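Long-range contacts in alpha-fucosidase (Bifidobacterium bifidum, PDB 2EAE), which releases alpha-1,2-linked L-fucose from glycans by hydrolysis, the chain here being the catalytic part of a longer, probably membrane-bound protein: residues 501-506 with 575-580; 564-569 with 676-681; 581-586 with 688-693. The protein carries 1 engineered substitution. All blocks are in the same frame, centred on the assembly; numbering follows the deposited sequence.

In the fold
All three contacts lie within the family 95 catalytic domain, an (alpha/alpha)6 barrel, and none is on the open surface. Interactions 1 and 2 are buried, whereas interaction 3 is only partly so and sits beside a calcium ion. Helix 576-596 serves both interaction 1, with its first turn, and interaction 3, between one and two turns further on. Interaction 2 joins two loops that reach the bound sugars, and it touches interaction 1 where Tyr577 packs on Pro565. Chemistry follows place: a tyrosine hydroxyl and a buried carboxylate bonded to a serine and a backbone N-H in interaction 1, histidines and charged groups at the sugars in interaction 2, and an amide, a carboxylate and an indole face in interaction 3.

Interaction 1 (501-506 with 575-580)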
loop_
_atom_site.group_PDB
_atom_site.type_symbol
_atom_site.label_atom_id
_atom_site.label_comp_id
_atom_site.label_asym_id
_atom_site.label_seq_id
_atom_site.Cartn_x
_atom_site.Cartn_y
_atom_site.Cartn_z
ATOM N N GLY A 501 -16.620 0.612 -11.381
ATOM C CA GLY A 501 -17.157 -0.331 -10.391
ATOM C C GLY A 501 -16.882 -1.824 -10.622
ATOM O O GLY A 501 -16.871 -2.611 -9.668
ATOM N N TRP A 502 -16.705 -2.223 -11.881
ATOM C CA TRP A 502 -16.542 -3.633 -12.241
ATOM C C TRP A 502 -15.069 -3.892 -12.540
ATOM O O TRP A 502 -14.519 -3.321 -13.485
ATOM C CB TRP A 502 -17.342 -3.962 -13.503
ATOM C CG TRP A 502 -17.219 -5.402 -13.983
ATOM C CD1 TRP A 502 -16.389 -5.884 -14.952
ATOM C CD2 TRP A 502 -17.974 -6.520 -13.509
ATOM N NE1 TRP A 502 -16.607 -7.249 -15.130
ATOM C CE2 TRP A 502 -17.558 -7.658 -14.240
ATOM C CE3 TRP A 502 -18.973 -6.670 -12.538
ATOM C CZ2 TRP A 502 -18.121 -8.934 -14.027
ATOM C CZ3 TRP A 502 -19.527 -7.934 -12.329
ATOM C CH2 TRP A 502 -19.082 -9.042 -13.047
ATOM N N SER A 503 -14.448 -4.762 -11.740
ATOM C CA SER A 503 -13.029 -5.064 -11.902
ATOM C C SER A 503 -12.723 -6.331 -11.122
ATOM O O SER A 503 -11.964 -6.266 -10.150
ATOM C CB SER A 503 -12.203 -3.900 -11.343
ATOM O OG SER A 503 -10.840 -3.888 -11.827
ATOM N N PRO A 504 -13.271 -7.484 -11.544
ATOM C CA PRO A 504 -13.054 -8.736 -10.779
ATOM C C PRO A 504 -11.588 -9.181 -10.726
ATOM O O PRO A 504 -11.189 -9.870 -9.774
ATOM C CB PRO A 504 -13.949 -9.767 -11.514
ATOM C CG PRO A 504 -14.002 -9.258 -12.914
ATOM C CD PRO A 504 -14.117 -7.725 -12.723
ATOM N N ALA A 505 -10.779 -8.723 -11.668
ATOM C CA ALA A 505 -9.333 -9.028 -11.631
ATOM C C ALA A 505 -8.613 -8.295 -10.488
ATOM O O ALA A 505 -7.430 -8.550 -10.247
ATOM C CB ALA A 505 -8.689 -8.737 -12.966
ATOM N N ALA A 506 -9.347 -7.456 -9.737
ATOM C CA ALA A 506 -8.831 -6.815 -8.511
ATOM C C ALA A 506 -8.296 -7.898 -7.540
ATOM O O ALA A 506 -7.248 -7.754 -6.950
ATOM C CB ALA A 506 -9.915 -5.980 -7.841
ATOM N N ASN A 575 -9.741 -8.005 -21.805
ATOM C CA ASN A 575 -8.817 -6.896 -22.076
ATOM C C ASN A 575 -7.465 -7.323 -21.515
ATOM O O ASN A 575 -7.368 -8.384 -20.881
ATOM C CB ASN A 575 -9.302 -5.513 -21.515
ATOM C CG ASN A 575 -9.490 -5.500 -19.990
ATOM O OD1 ASN A 575 -8.882 -6.278 -19.293
ATOM N ND2 ASN A 575 -10.356 -4.609 -19.485
ATOM N N THR A 576 -6.439 -6.497 -21.746
ATOM C CA THR A 576 -5.070 -6.847 -21.387
ATOM C C THR A 576 -4.892 -6.875 -19.859
ATOM O O THR A 576 -4.139 -7.724 -19.342
ATOM C CB THR A 576 -4.122 -5.890 -22.028
ATOM O OG1 THR A 576 -4.342 -5.972 -23.447
ATOM C CG2 THR A 576 -2.656 -6.299 -21.744
ATOM N N TYR A 577 -5.589 -5.964 -19.183
ATOM C CA TYR A 577 -5.617 -5.878 -17.706
ATOM C C TYR A 577 -5.986 -7.234 -17.121
ATOM O O TYR A 577 -5.171 -7.871 -16.441
ATOM C CB TYR A 577 -6.617 -4.807 -17.296
ATOM C CG TYR A 577 -6.999 -4.737 -15.841
ATOM C CD1 TYR A 577 -6.083 -4.315 -14.878
ATOM C CD2 TYR A 577 -8.300 -5.033 -15.436
ATOM C CE1 TYR A 577 -6.473 -4.186 -13.505
ATOM C CE2 TYR A 577 -8.715 -4.912 -14.075
ATOM C CZ TYR A 577 -7.770 -4.498 -13.126
ATOM O OH TYR A 577 -8.149 -4.380 -11.803
ATOM N N GLU A 578 -7.202 -7.697 -17.410
ATOM C CA GLU A 578 -7.704 -8.945 -16.797
ATOM C C GLU A 578 -6.854 -10.133 -17.240
ATOM O O GLU A 578 -6.539 -10.984 -16.433
ATOM C CB GLU A 578 -9.164 -9.200 -17.188
ATOM C CG GLU A 578 -10.165 -8.190 -16.638
ATOM C CD GLU A 578 -10.948 -8.673 -15.390
ATOM O OE1 GLU A 578 -11.087 -9.928 -15.152
ATOM O OE2 GLU A 578 -11.465 -7.774 -14.675
ATOM N N SER A 579 -6.498 -10.207 -18.528
ATOM C CA SER A 579 -5.744 -11.385 -19.017
ATOM C C SER A 579 -4.315 -11.506 -18.449
ATOM O O SER A 579 -3.843 -12.606 -18.167
ATOM C CB SER A 579 -5.728 -11.413 -20.543
ATOM O OG SER A 579 -7.065 -11.676 -20.989
ATOM N N SER A 580 -3.655 -10.360 -18.307
ATOM C CA SER A 580 -2.330 -10.248 -17.716
ATOM C C SER A 580 -2.365 -10.685 -16.241
ATOM O O SER A 580 -1.466 -11.421 -15.749
ATOM C CB SER A 580 -1.848 -8.777 -17.839
ATOM O OG SER A 580 -1.467 -8.513 -19.190
#
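Glu578 reaches from the first turn of helix 576-596 to the loop at Ala505. Its CG is anti to the carbonyl carbon (chi1 -66°), and the chain bends at the next bond, which brings the carboxylate to the loop. Beyond CB, CG comes within 4.0 Å of Ala505 CB, and CD is closer still, 3.3 Å from the same methyl, a tight fit, to which alanine's single methyl is suited. At the tip the oxygens divide their work. OE2 accepts Ala505 N at 3.2 Å, the donor lying 45° out of the carboxylate plane, and Pro504 CD also packs on it; OE1 is hydrogen-bonded to Tyr541 OH. The buried acid is thus supplied with donors, and its place near the helix N-terminus probably helps to stabilise its negative charge. Asn575 caps this helix, its OD1 accepting Glu578 N at 2.9 Å in an almost straight bond (178°).

Tyr577 makes the second link. Its OH donates to Ser503 OG at 2.7 Å, the serine lying at the ring edge near its plane, while CE2 is 4.0 Å from Ala505 CB. The loop forms a type I beta turn from Ser503 to Ala506, closed by Ala506 N bonding to Ser503 O at 2.9 Å; proline, whose ring fixes phi, suits its second position. The turn connects helix 498-501 to helix 506-521. Pro504 and Ala505 also pack on Tyr541 of helix 524-545, and Asn575 rests against strand 557-564.

Interaction 2 (564-569 with 676-681). With FUL (beta-L-fucopyranose), chain D; GAL (beta-D-galactopyranose), chain B; GLC (alpha-D-glucopyranose), chain C.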
loop_
_atom_site.group_PDB
_atom_site.type_symbol
_atom_site.label_atom_id
_atom_site.label_comp_id
_atom_site.label_asym_id
_atom_site.label_seq_id
_atom_site.Cartn_x
_atom_site.Cartn_y
_atom_site.Cartn_z
ATOM N N SER A 564 -11.339 -1.672 -18.436
ATOM C CA SER A 564 -9.929 -1.422 -18.123
ATOM C C SER A 564 -9.824 -0.196 -17.218
ATOM O O SER A 564 -10.189 0.916 -17.626
ATOM C CB SER A 564 -9.110 -1.259 -19.423
ATOM O OG SER A 564 -7.712 -1.164 -19.152
ATOM N N PRO A 565 -9.342 -0.382 -15.954
ATOM C CA PRO A 565 -9.319 0.797 -15.085
ATOM C C PRO A 565 -8.468 1.927 -15.687
ATOM O O PRO A 565 -7.289 1.675 -16.037
ATOM C CB PRO A 565 -8.635 0.279 -13.781
ATOM C CG PRO A 565 -8.819 -1.238 -13.807
ATOM C CD PRO A 565 -8.782 -1.588 -15.317
ATOM N N GLU A 566 -8.981 3.150 -15.854
ATOM C CA GLU A 566 -10.374 3.519 -15.766
ATOM C C GLU A 566 -10.620 4.381 -17.002
ATOM O O GLU A 566 -10.926 5.567 -16.889
ATOM C CB GLU A 566 -10.674 4.294 -14.466
ATOM C CG GLU A 566 -10.604 3.430 -13.201
ATOM C CD GLU A 566 -11.127 4.119 -11.924
ATOM O OE1 GLU A 566 -11.584 5.284 -11.982
ATOM O OE2 GLU A 566 -11.120 3.482 -10.849
ATOM N N GLN A 567 -10.484 3.768 -18.171
ATOM C CA GLN A 567 -10.772 4.501 -19.423
ATOM C C GLN A 567 -11.317 3.519 -20.453
ATOM O O GLN A 567 -11.281 2.286 -20.256
ATOM C CB GLN A 567 -9.522 5.236 -19.913
ATOM C CG GLN A 567 -8.407 4.356 -20.518
ATOM C CD GLN A 567 -7.313 5.123 -21.286
ATOM O OE1 GLN A 567 -7.422 6.320 -21.542
ATOM N NE2 GLN A 567 -6.257 4.411 -21.673
ATOM N N GLY A 568 -11.818 4.062 -21.558
ATOM C CA GLY A 568 -12.141 3.216 -22.688
ATOM C C GLY A 568 -13.547 2.677 -22.661
ATOM O O GLY A 568 -14.372 3.116 -21.825
ATOM N N PRO A 569 -13.840 1.745 -23.591
ATOM C CA PRO A 569 -15.181 1.174 -23.807
ATOM C C PRO A 569 -15.669 0.321 -22.612
ATOM O O PRO A 569 -14.846 -0.275 -21.889
ATOM C CB PRO A 569 -14.987 0.318 -25.074
ATOM C CG PRO A 569 -13.803 0.916 -25.752
ATOM C CD PRO A 569 -12.889 1.208 -24.567
ATOM N N HIS A 676 -3.438 8.841 -19.741
ATOM C CA HIS A 676 -4.300 8.273 -18.712
ATOM C C HIS A 676 -3.451 7.832 -17.499
ATOM O O HIS A 676 -2.411 7.207 -17.667
ATOM C CB HIS A 676 -5.150 7.144 -19.283
ATOM C CG HIS A 676 -6.177 6.646 -18.323
ATOM N ND1 HIS A 676 -7.148 7.457 -17.777
ATOM C CD2 HIS A 676 -6.362 5.418 -17.790
ATOM C CE1 HIS A 676 -7.881 6.748 -16.936
ATOM N NE2 HIS A 676 -7.441 5.498 -16.955
ATOM N N ARG A 677 -3.915 8.177 -16.312
ATOM C CA ARG A 677 -3.203 7.878 -15.061
ATOM C C ARG A 677 -2.947 6.366 -14.879
ATOM O O ARG A 677 -1.843 5.962 -14.474
ATOM C CB ARG A 677 -3.949 8.468 -13.866
ATOM C CG ARG A 677 -5.399 8.016 -13.695
ATOM C CD ARG A 677 -6.188 8.948 -12.785
ATOM N NE ARG A 677 -7.512 8.374 -12.587
ATOM C CZ ARG A 677 -8.513 8.472 -13.464
ATOM N NH1 ARG A 677 -8.355 9.161 -14.579
ATOM N NH2 ARG A 677 -9.674 7.880 -13.227
ATOM N N HIS A 678 -3.953 5.540 -15.169
ATOM C CA HIS A 678 -3.784 4.093 -15.081
ATOM C C HIS A 678 -2.968 3.588 -16.260
ATOM O O HIS A 678 -3.029 4.129 -17.382
ATOM C CB HIS A 678 -5.148 3.364 -15.096
ATOM C CG HIS A 678 -5.947 3.591 -13.853
ATOM N ND1 HIS A 678 -5.894 2.735 -12.776
ATOM C CD2 HIS A 678 -6.772 4.605 -13.499
ATOM C CE1 HIS A 678 -6.671 3.208 -11.813
ATOM N NE2 HIS A 678 -7.203 4.350 -12.228
ATOM N N MET A 679 -2.249 2.517 -16.011
ATOM C CA MET A 679 -1.575 1.787 -17.077
ATOM C C MET A 679 -1.942 0.311 -16.869
ATOM O O MET A 679 -1.083 -0.536 -16.640
ATOM C CB MET A 679 -0.059 2.014 -17.005
ATOM C CG MET A 679 0.312 3.527 -17.113
ATOM S SD MET A 679 2.076 3.804 -17.340
ATOM C CE MET A 679 2.738 2.848 -15.952
ATOM N N SER A 680 -3.236 0.013 -16.969
ATOM C CA SER A 680 -3.763 -1.308 -16.574
ATOM C C SER A 680 -3.310 -2.454 -17.472
ATOM O O SER A 680 -3.333 -3.642 -17.066
ATOM C CB SER A 680 -5.282 -1.230 -16.487
ATOM O OG SER A 680 -5.633 -0.336 -15.419
ATOM N N HIS A 681 -2.879 -2.099 -18.678
ATOM C CA HIS A 681 -2.351 -3.057 -19.648
ATOM C C HIS A 681 -0.878 -3.370 -19.493
ATOM O O HIS A 681 -0.359 -4.236 -20.210
ATOM C CB HIS A 681 -2.636 -2.604 -21.094
ATOM C CG HIS A 681 -2.035 -1.267 -21.453
ATOM N ND1 HIS A 681 -2.119 -0.154 -20.643
ATOM C CD2 HIS A 681 -1.349 -0.877 -22.549
ATOM C CE1 HIS A 681 -1.537 0.871 -21.239
ATOM N NE2 HIS A 681 -1.056 0.456 -22.398
HETATM C C1 FUL D . -8.952 5.189 -8.841
HETATM C C2 FUL D . -8.140 6.255 -9.606
HETATM O O2 FUL D . -8.606 6.324 -10.972
HETATM C C3 FUL D . -8.177 7.664 -8.969
HETATM O O3 FUL D . -7.094 8.458 -9.503
HETATM C C4 FUL D . -8.028 7.594 -7.448
HETATM O O4 FUL D . -6.705 7.094 -7.221
HETATM C C5 FUL D . -9.055 6.623 -6.864
HETATM C C6 FUL D . -8.930 6.448 -5.351
HETATM O O5 FUL D . -8.866 5.333 -7.429
HETATM O O1 FUL D . -8.478 3.850 -9.091
HETATM C C1 GAL B . -13.571 7.893 -9.239
HETATM C C2 GAL B . -12.568 6.749 -9.014
HETATM C C3 GAL B . -13.270 5.385 -9.094
HETATM C C4 GAL B . -14.459 5.383 -8.115
HETATM C C5 GAL B . -15.391 6.560 -8.436
HETATM C C6 GAL B . -16.485 6.648 -7.394
HETATM O O2 GAL B . -11.464 6.835 -9.883
HETATM O O3 GAL B . -12.332 4.408 -8.714
HETATM O O4 GAL B . -13.975 5.513 -6.799
HETATM O O5 GAL B . -14.649 7.762 -8.351
HETATM O O6 GAL B . -17.464 7.567 -7.858
HETATM C C1 GLC C . -13.662 12.911 -10.819
HETATM C C2 GLC C . -14.565 12.438 -9.666
HETATM C C3 GLC C . -13.983 11.295 -8.853
HETATM C C4 GLC C . -13.397 10.242 -9.774
HETATM C C5 GLC C . -12.247 10.919 -10.504
HETATM C C6 GLC C . -11.518 9.933 -11.399
HETATM O O1 GLC C . -12.881 14.027 -10.447
HETATM O O2 GLC C . -14.848 13.465 -8.743
HETATM O O3 GLC C . -15.055 10.774 -8.121
HETATM O O4 GLC C . -12.926 9.131 -9.032
HETATM O O5 GLC C . -12.773 11.927 -11.351
HETATM O O6 GLC C . -12.346 9.730 -12.529
HETATM O O HOH W 1 -5.294 1.815 -18.149
HETATM O O HOH W 2 -11.170 7.986 -15.517
HETATM O O HOH W 3 -4.559 7.699 -22.467
#
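A cis peptide bond joins Pro565 to Glu566 as the chain passes the loop 676-681, with Pro565 CA 6.1 Å from Ser680 CA. The backbone here is held by a side chain: Glu566 N donates to His676 NE2 at 3.0 Å (162°), close to the imidazole plane, while ND1, the ring's other nitrogen, is hydrogen-bonded to Gln671. Histidine suits this place because one flat ring can hold two polar partners and still offer a face. Gln567 uses that face, its CB 3.6 Å from the centroid of the His676 ring and its amide stacked on the imidazole with the planes 11° apart; OE1 and NE2 go on to Gln671 and Glu651. Pro565 likewise lays CB over the His678 ring, 4.1 Å from its centroid.

These loops belong to the (alpha/alpha)6 barrel of family 95 and line its sugar pocket, where fucose and lactose, consistent with the products of 2'-fucosyllactose, are bound. Arg677 turns CG between the backbone N and the carbonyl carbon (chi1 57°) and then runs extended, which brings the guanidinium edge to the fucose. NE donates to fucose O2 at 2.8 Å, NH2 donates to the same oxygen, and His678 NE2 gives it a third bond at 2.7 Å. NH2 also makes a long salt bridge, 3.5 Å to Glu566 OE1, and reaches Glu566 O through a water. The Glu566 carboxylate in turn grips galactose, OE1 bonding to O2 at 2.6 Å and OE2 to O3; OE2 is also hydrogen-bonded to Asn421.

Interaction 3 (581-586 with 688-693); sequences LVWQML and GDLITI. With CA (calcium ion), chain E.
Asp689 OD2 is gripped from two directions, by a calcium ion at 2.5 Å and by Gln584 NE2 at 3.0 Å, the latter a weak bond bent to 121°. The same glutamine also takes hold of the backbone: its OE1 accepts Asp689 N at 2.8 Å, with the donor 45° above the carbonyl plane. One amide, both acceptor and donor, therefore engages a single residue twice, and its plane stands 81° from that of the carboxylate. A bend at chi2 swings the glutamine across to the loop; NE2 is also hydrogen-bonded to Asp588 on the same helix.

Helix 576-596 of the (alpha/alpha)6 barrel is thereby joined to the loop 688-693 at a calcium site, where Glu519 and four waters also coordinate the metal. An aspartate suits the site, since OD2 binds the ion while OD1 accepts from one of its waters at 2.7 Å and from Asn783. Beside the polar pair, Leu690 lays CD1 over the face of the Trp583 six-membered ring, 3.5 Å from its centroid. The indole's broad face suits a methyl of leucine's branched end, and Trp583 also packs on Leu638 of helix 631-638.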
loop_
_atom_site.group_PDB
_atom_site.type_symbol
_atom_site.label_atom_id
_atom_site.label_comp_id
_atom_site.label_asym_id
_atom_site.label_seq_id
_atom_site.Cartn_x
_atom_site.Cartn_y
_atom_site.Cartn_z
ATOM N N LEU A 581 -3.400 -10.247 -15.548
ATOM C CA LEU A 581 -3.510 -10.555 -14.124
ATOM C C LEU A 581 -3.901 -12.002 -13.918
ATOM O O LEU A 581 -3.404 -12.664 -13.016
ATOM C CB LEU A 581 -4.511 -9.629 -13.438
ATOM C CG LEU A 581 -4.013 -8.171 -13.341
ATOM C CD1 LEU A 581 -5.154 -7.325 -12.797
ATOM C CD2 LEU A 581 -2.779 -8.072 -12.351
ATOM N N VAL A 582 -4.794 -12.522 -14.750
ATOM C CA VAL A 582 -5.179 -13.931 -14.579
ATOM C C VAL A 582 -3.991 -14.828 -14.962
ATOM O O VAL A 582 -3.761 -15.858 -14.298
ATOM C CB VAL A 582 -6.459 -14.268 -15.392
ATOM C CG1 VAL A 582 -6.701 -15.799 -15.430
ATOM C CG2 VAL A 582 -7.676 -13.498 -14.820
ATOM N N TRP A 583 -3.255 -14.453 -16.018
ATOM C CA TRP A 583 -2.000 -15.141 -16.376
ATOM C C TRP A 583 -1.055 -15.207 -15.151
ATOM O O TRP A 583 -0.569 -16.300 -14.796
ATOM C CB TRP A 583 -1.310 -14.496 -17.587
ATOM C CG TRP A 583 -0.063 -15.266 -18.062
ATOM C CD1 TRP A 583 0.012 -16.151 -19.087
ATOM C CD2 TRP A 583 1.246 -15.180 -17.503
ATOM N NE1 TRP A 583 1.317 -16.630 -19.227
ATOM C CE2 TRP A 583 2.091 -16.039 -18.263
ATOM C CE3 TRP A 583 1.807 -14.440 -16.451
ATOM C CZ2 TRP A 583 3.449 -16.184 -17.980
ATOM C CZ3 TRP A 583 3.163 -14.593 -16.170
ATOM C CH2 TRP A 583 3.971 -15.457 -16.948
ATOM N N GLN A 584 -0.815 -14.063 -14.495
ATOM C CA GLN A 584 0.047 -14.020 -13.302
ATOM C C GLN A 584 -0.460 -14.926 -12.174
ATOM O O GLN A 584 0.311 -15.690 -11.544
ATOM C CB GLN A 584 0.236 -12.580 -12.788
ATOM C CG GLN A 584 1.468 -12.433 -11.809
ATOM C CD GLN A 584 2.797 -12.796 -12.476
ATOM O OE1 GLN A 584 3.124 -12.265 -13.507
ATOM N NE2 GLN A 584 3.553 -13.705 -11.874
ATOM N N MET A 585 -1.760 -14.836 -11.905
ATOM C CA MET A 585 -2.379 -15.675 -10.906
ATOM C C MET A 585 -2.214 -17.173 -11.165
ATOM O O MET A 585 -1.902 -17.943 -10.252
ATOM C CB MET A 585 -3.856 -15.332 -10.757
ATOM C CG MET A 585 -4.512 -16.123 -9.645
ATOM S SD MET A 585 -6.263 -15.783 -9.443
ATOM C CE MET A 585 -6.966 -16.190 -11.065
ATOM N N LEU A 586 -2.430 -17.591 -12.399
ATOM C CA LEU A 586 -2.255 -19.010 -12.716
ATOM C C LEU A 586 -0.770 -19.395 -12.601
ATOM O O LEU A 586 -0.441 -20.481 -12.089
ATOM C CB LEU A 586 -2.807 -19.331 -14.101
ATOM C CG LEU A 586 -4.328 -19.199 -14.189
ATOM C CD1 LEU A 586 -4.764 -19.418 -15.645
ATOM C CD2 LEU A 586 -5.139 -20.117 -13.243
ATOM N N GLY A 688 4.190 -7.587 -12.326
ATOM C CA GLY A 688 4.171 -8.990 -12.738
ATOM C C GLY A 688 5.467 -9.455 -13.388
ATOM O O GLY A 688 6.478 -8.708 -13.419
ATOM N N ASP A 689 5.424 -10.690 -13.896
ATOM C CA ASP A 689 6.618 -11.366 -14.405
ATOM C C ASP A 689 6.441 -11.795 -15.851
ATOM O O ASP A 689 7.243 -12.569 -16.361
ATOM C CB ASP A 689 6.943 -12.618 -13.554
ATOM C CG ASP A 689 6.956 -12.346 -12.066
ATOM O OD1 ASP A 689 7.401 -11.254 -11.627
ATOM O OD2 ASP A 689 6.508 -13.251 -11.307
ATOM N N LEU A 690 5.394 -11.286 -16.500
ATOM C CA LEU A 690 5.114 -11.615 -17.913
ATOM C C LEU A 690 6.126 -11.022 -18.918
ATOM O O LEU A 690 6.473 -11.655 -19.931
ATOM C CB LEU A 690 3.697 -11.188 -18.256
ATOM C CG LEU A 690 3.064 -11.581 -19.600
ATOM C CD1 LEU A 690 3.162 -13.062 -19.875
ATOM C CD2 LEU A 690 1.613 -11.157 -19.538
ATOM N N ILE A 691 6.560 -9.787 -18.662
ATOM C CA ILE A 691 7.428 -9.046 -19.543
ATOM C C ILE A 691 8.615 -8.650 -18.672
ATOM O O ILE A 691 8.449 -7.937 -17.677
ATOM C CB ILE A 691 6.713 -7.788 -20.098
ATOM C CG1 ILE A 691 5.412 -8.177 -20.816
ATOM C CG2 ILE A 691 7.652 -6.915 -20.968
ATOM C CD1 ILE A 691 4.691 -6.954 -21.337
ATOM N N THR A 692 9.805 -9.176 -19.006
ATOM C CA THR A 692 10.994 -8.973 -18.163
ATOM C C THR A 692 12.217 -8.792 -19.035
ATOM O O THR A 692 12.158 -9.046 -20.245
ATOM C CB THR A 692 11.323 -10.202 -17.240
ATOM O OG1 THR A 692 11.767 -11.309 -18.047
ATOM C CG2 THR A 692 10.165 -10.616 -16.352
ATOM N N ILE A 693 13.314 -8.346 -18.439
ATOM C CA ILE A 693 14.556 -8.183 -19.200
ATOM C C ILE A 693 15.075 -9.494 -19.780
ATOM O O ILE A 693 15.836 -9.492 -20.744
ATOM C CB ILE A 693 15.690 -7.523 -18.380
ATOM C CG1 ILE A 693 15.949 -8.304 -17.100
ATOM C CG2 ILE A 693 15.442 -5.993 -18.214
ATOM C CD1 ILE A 693 17.284 -8.008 -16.526
HETATM CA CA CA E . 6.628 -13.492 -8.862
HETATM O O HOH W 4 6.691 -11.113 -9.066
HETATM O O HOH W 5 5.614 -15.730 -9.574
HETATM O O HOH W 6 4.346 -13.181 -8.595
HETATM O O HOH W 7 8.859 -13.502 -9.556
#